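Geranylgeranyl pyrophosphate synthase (Corynebacterium glutamicum, PDB 3LK5) is a putative geranylgeranyl pyrophosphate synthase of isoprenoid biosynthesis, a magnesium-dependent prenyltransferase expected to join allylic and isopentenyl diphosphates into longer chains. Local coordinates at the interface of chains A and B. Residues are numbered along the deposited sequence; one frame, centred on the assembly and turned at random. Chains: chain A/B, Geranylgeranyl pyrophosphate synthase.

The interface of chains A and B. Residues chain A 186, 189-190, 193, 210, 213-214; chain B 42-43.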
ATOM      1  N   GLU A 186      -3.252  -6.806 -10.614  1.00 21.84           N
ATOM      2  CA  GLU A 186      -3.092  -8.252 -10.889  1.00 22.58           C
ATOM      3  C   GLU A 186      -2.396  -8.995  -9.755  1.00 23.65           C
ATOM      4  O   GLU A 186      -2.845 -10.080  -9.346  1.00 23.28           O
ATOM      5  CB  GLU A 186      -2.382  -8.450 -12.247  1.00 24.03           C
ATOM      6  CG  GLU A 186      -3.320  -8.165 -13.430  1.00 27.78           C
ATOM      7  CD  GLU A 186      -2.620  -7.797 -14.755  1.00 27.70           C
ATOM      8  OE1 GLU A 186      -1.371  -7.740 -14.856  1.00 28.04           O
ATOM      9  OE2 GLU A 186      -3.346  -7.456 -15.710  1.00 29.71           O
ATOM     10  N   GLY A 189      -4.752  -9.021  -6.718  1.00 24.64           N
ATOM     11  CA  GLY A 189      -5.878  -9.917  -7.092  1.00 25.23           C
ATOM     12  C   GLY A 189      -5.432 -11.398  -7.079  1.00 26.67           C
ATOM     13  O   GLY A 189      -6.132 -12.272  -6.510  1.00 26.02           O
ATOM     14  N   GLY A 190      -4.295 -11.689  -7.717  1.00 26.30           N
ATOM     15  CA  GLY A 190      -3.644 -13.039  -7.589  1.00 26.73           C
ATOM     16  C   GLY A 190      -3.433 -13.537  -6.160  1.00 26.59           C
ATOM     17  O   GLY A 190      -3.759 -14.688  -5.834  1.00 27.21           O
ATOM     18  N   LEU A 193      -6.818 -14.455  -4.577  1.00 30.71           N
ATOM     19  CA  LEU A 193      -7.279 -15.769  -5.048  1.00 32.11           C
ATOM     20  C   LEU A 193      -6.532 -16.917  -4.353  1.00 32.16           C
ATOM     21  O   LEU A 193      -7.137 -17.948  -4.025  1.00 32.47           O
ATOM     22  CB  LEU A 193      -7.148 -15.883  -6.570  1.00 33.16           C
ATOM     23  CG  LEU A 193      -7.608 -17.191  -7.221  1.00 32.64           C
ATOM     24  CD1 LEU A 193      -9.076 -17.520  -6.832  1.00 33.71           C
ATOM     25  CD2 LEU A 193      -7.492 -17.041  -8.708  1.00 33.34           C
ATOM     26  N   SER A 210      -4.893 -19.805 -12.430  1.00 31.84           N
ATOM     27  CA  SER A 210      -5.199 -18.379 -12.354  1.00 32.36           C
ATOM     28  C   SER A 210      -4.263 -17.655 -11.423  1.00 30.54           C
ATOM     29  O   SER A 210      -3.784 -16.554 -11.749  1.00 30.53           O
ATOM     30  CB  SER A 210      -6.656 -18.124 -11.948  1.00 34.20           C
ATOM     31  OG  SER A 210      -7.527 -18.639 -12.951  1.00 51.28           O
ATOM     32  N   ARG A 213      -0.974 -17.190 -13.237  1.00 28.41           N
ATOM     33  CA  ARG A 213      -1.082 -16.194 -14.313  1.00 30.07           C
ATOM     34  C   ARG A 213      -0.936 -14.749 -13.776  1.00 28.92           C
ATOM     35  O   ARG A 213      -0.276 -13.900 -14.418  1.00 28.00           O
ATOM     36  CB  ARG A 213      -2.445 -16.340 -14.974  1.00 33.07           C
ATOM     37  CG  ARG A 213      -2.759 -15.348 -16.042  1.00 43.12           C
ATOM     38  CD  ARG A 213      -4.144 -15.634 -16.657  1.00 38.71           C
ATOM     39  NE  ARG A 213      -4.526 -14.492 -17.495  1.00 45.88           N
ATOM     40  CZ  ARG A 213      -5.766 -14.193 -17.895  1.00 40.87           C
ATOM     41  NH1 ARG A 213      -6.815 -14.936 -17.533  1.00 46.08           N
ATOM     42  NH2 ARG A 213      -5.953 -13.112 -18.645  1.00 46.60           N
ATOM     43  N   PHE A 214      -1.564 -14.511 -12.610  1.00 27.38           N
ATOM     44  CA  PHE A 214      -1.721 -13.132 -12.068  1.00 27.02           C
ATOM     45  C   PHE A 214      -0.733 -12.832 -10.955  1.00 28.31           C
ATOM     46  O   PHE A 214      -0.034 -11.823 -11.025  1.00 29.12           O
ATOM     47  CB  PHE A 214      -3.179 -12.891 -11.614  1.00 26.60           C
ATOM     48  CG  PHE A 214      -4.140 -12.815 -12.760  1.00 29.45           C
ATOM     49  CD1 PHE A 214      -4.093 -11.725 -13.650  1.00 27.54           C
ATOM     50  CD2 PHE A 214      -5.039 -13.856 -13.008  1.00 26.69           C
ATOM     51  CE1 PHE A 214      -4.987 -11.649 -14.756  1.00 30.79           C
ATOM     52  CE2 PHE A 214      -5.925 -13.795 -14.065  1.00 30.45           C
ATOM     53  CZ  PHE A 214      -5.896 -12.707 -14.958  1.00 28.09           C
TER
ATOM     54  N   ASP B  42     -12.039 -11.049 -14.322  1.00 29.78           N
ATOM     55  CA  ASP B  42     -11.063 -11.831 -15.156  1.00 31.27           C
ATOM     56  C   ASP B  42     -10.075 -12.633 -14.279  1.00 30.08           C
ATOM     57  O   ASP B  42      -9.507 -13.645 -14.736  1.00 29.55           O
ATOM     58  CB  ASP B  42     -10.268 -10.928 -16.117  1.00 32.89           C
ATOM     59  CG  ASP B  42     -11.098 -10.370 -17.301  1.00 39.78           C
ATOM     60  OD1 ASP B  42     -12.151 -10.934 -17.656  1.00 34.89           O
ATOM     61  OD2 ASP B  42     -10.669  -9.343 -17.913  1.00 35.00           O
ATOM     62  N   ILE B  43      -9.868 -12.196 -13.030  1.00 28.62           N
ATOM     63  CA  ILE B  43      -8.972 -12.883 -12.073  1.00 29.49           C
ATOM     64  C   ILE B  43      -9.696 -14.016 -11.341  1.00 31.28           C
ATOM     65  O   ILE B  43      -9.196 -15.155 -11.271  1.00 32.31           O
ATOM     66  CB  ILE B  43      -8.292 -11.937 -11.033  1.00 30.03           C
ATOM     67  CG1 ILE B  43      -7.484 -10.842 -11.736  1.00 28.50           C
ATOM     68  CG2 ILE B  43      -7.394 -12.773 -10.071  1.00 29.07           C
ATOM     69  CD1 ILE B  43      -6.947  -9.780 -10.797  1.00 30.10           C
TER
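B:Ile43 lies against the ring of A:Phe214 and the helix backbone at A:Gly189. It ends helix 21-43 of its chain and hides more surface than any other residue of the patch, 93 Å². Its side chain can be followed outward from CB, where it forks. CG1 stands anti to the carbonyl carbon (chi1 -58°) and sits over the middle of the A:Phe214 face, 3.8 Å from the ring centroid, a CH-pi contact. CG2, the other branch, lies 3.8 Å from the carbonyl oxygen O of A:Gly189 and also sits over the same face of the ring, toward the rim near CD2. The tip follows CG1 in an extended course (chi2 172°). There CD1 comes within 3.9 Å of A:Gly189 CA and also touches the CA of A:Glu186. With no side chain at A:Gly189, the isoleucine tip meets the helix backbone directly.

The outer part of the ring, at CE2 and CZ, meets main chain from the same side. A:Phe214 CE2 is 3.6 Å from B:Asp42 O and 3.8 Å from B:Ile43 CA. On the opposite face of the ring, the extended chain of A:Arg213 lays its CG 4.0 Å above the plane. The ring is thus sandwiched between its own chain and the partner, which should limit its tilt. Methyl CD2 of A:Leu193 abuts B:Ile43 O at 3.6 Å. Carbon contacts carry this patch; no nitrogen or oxygen is close enough to one on the other side to pair. A:Arg213 and the B:Asp42 carboxylate are too far apart for a salt bridge.

The dimer is likely the biological one, as homodimers are typical of this all-helical family. The two-fold axis repeats the contact with the chains exchanged. The end of helix 21-43 of chain B thus packs between helices 170-199 and 205-231 of chain A.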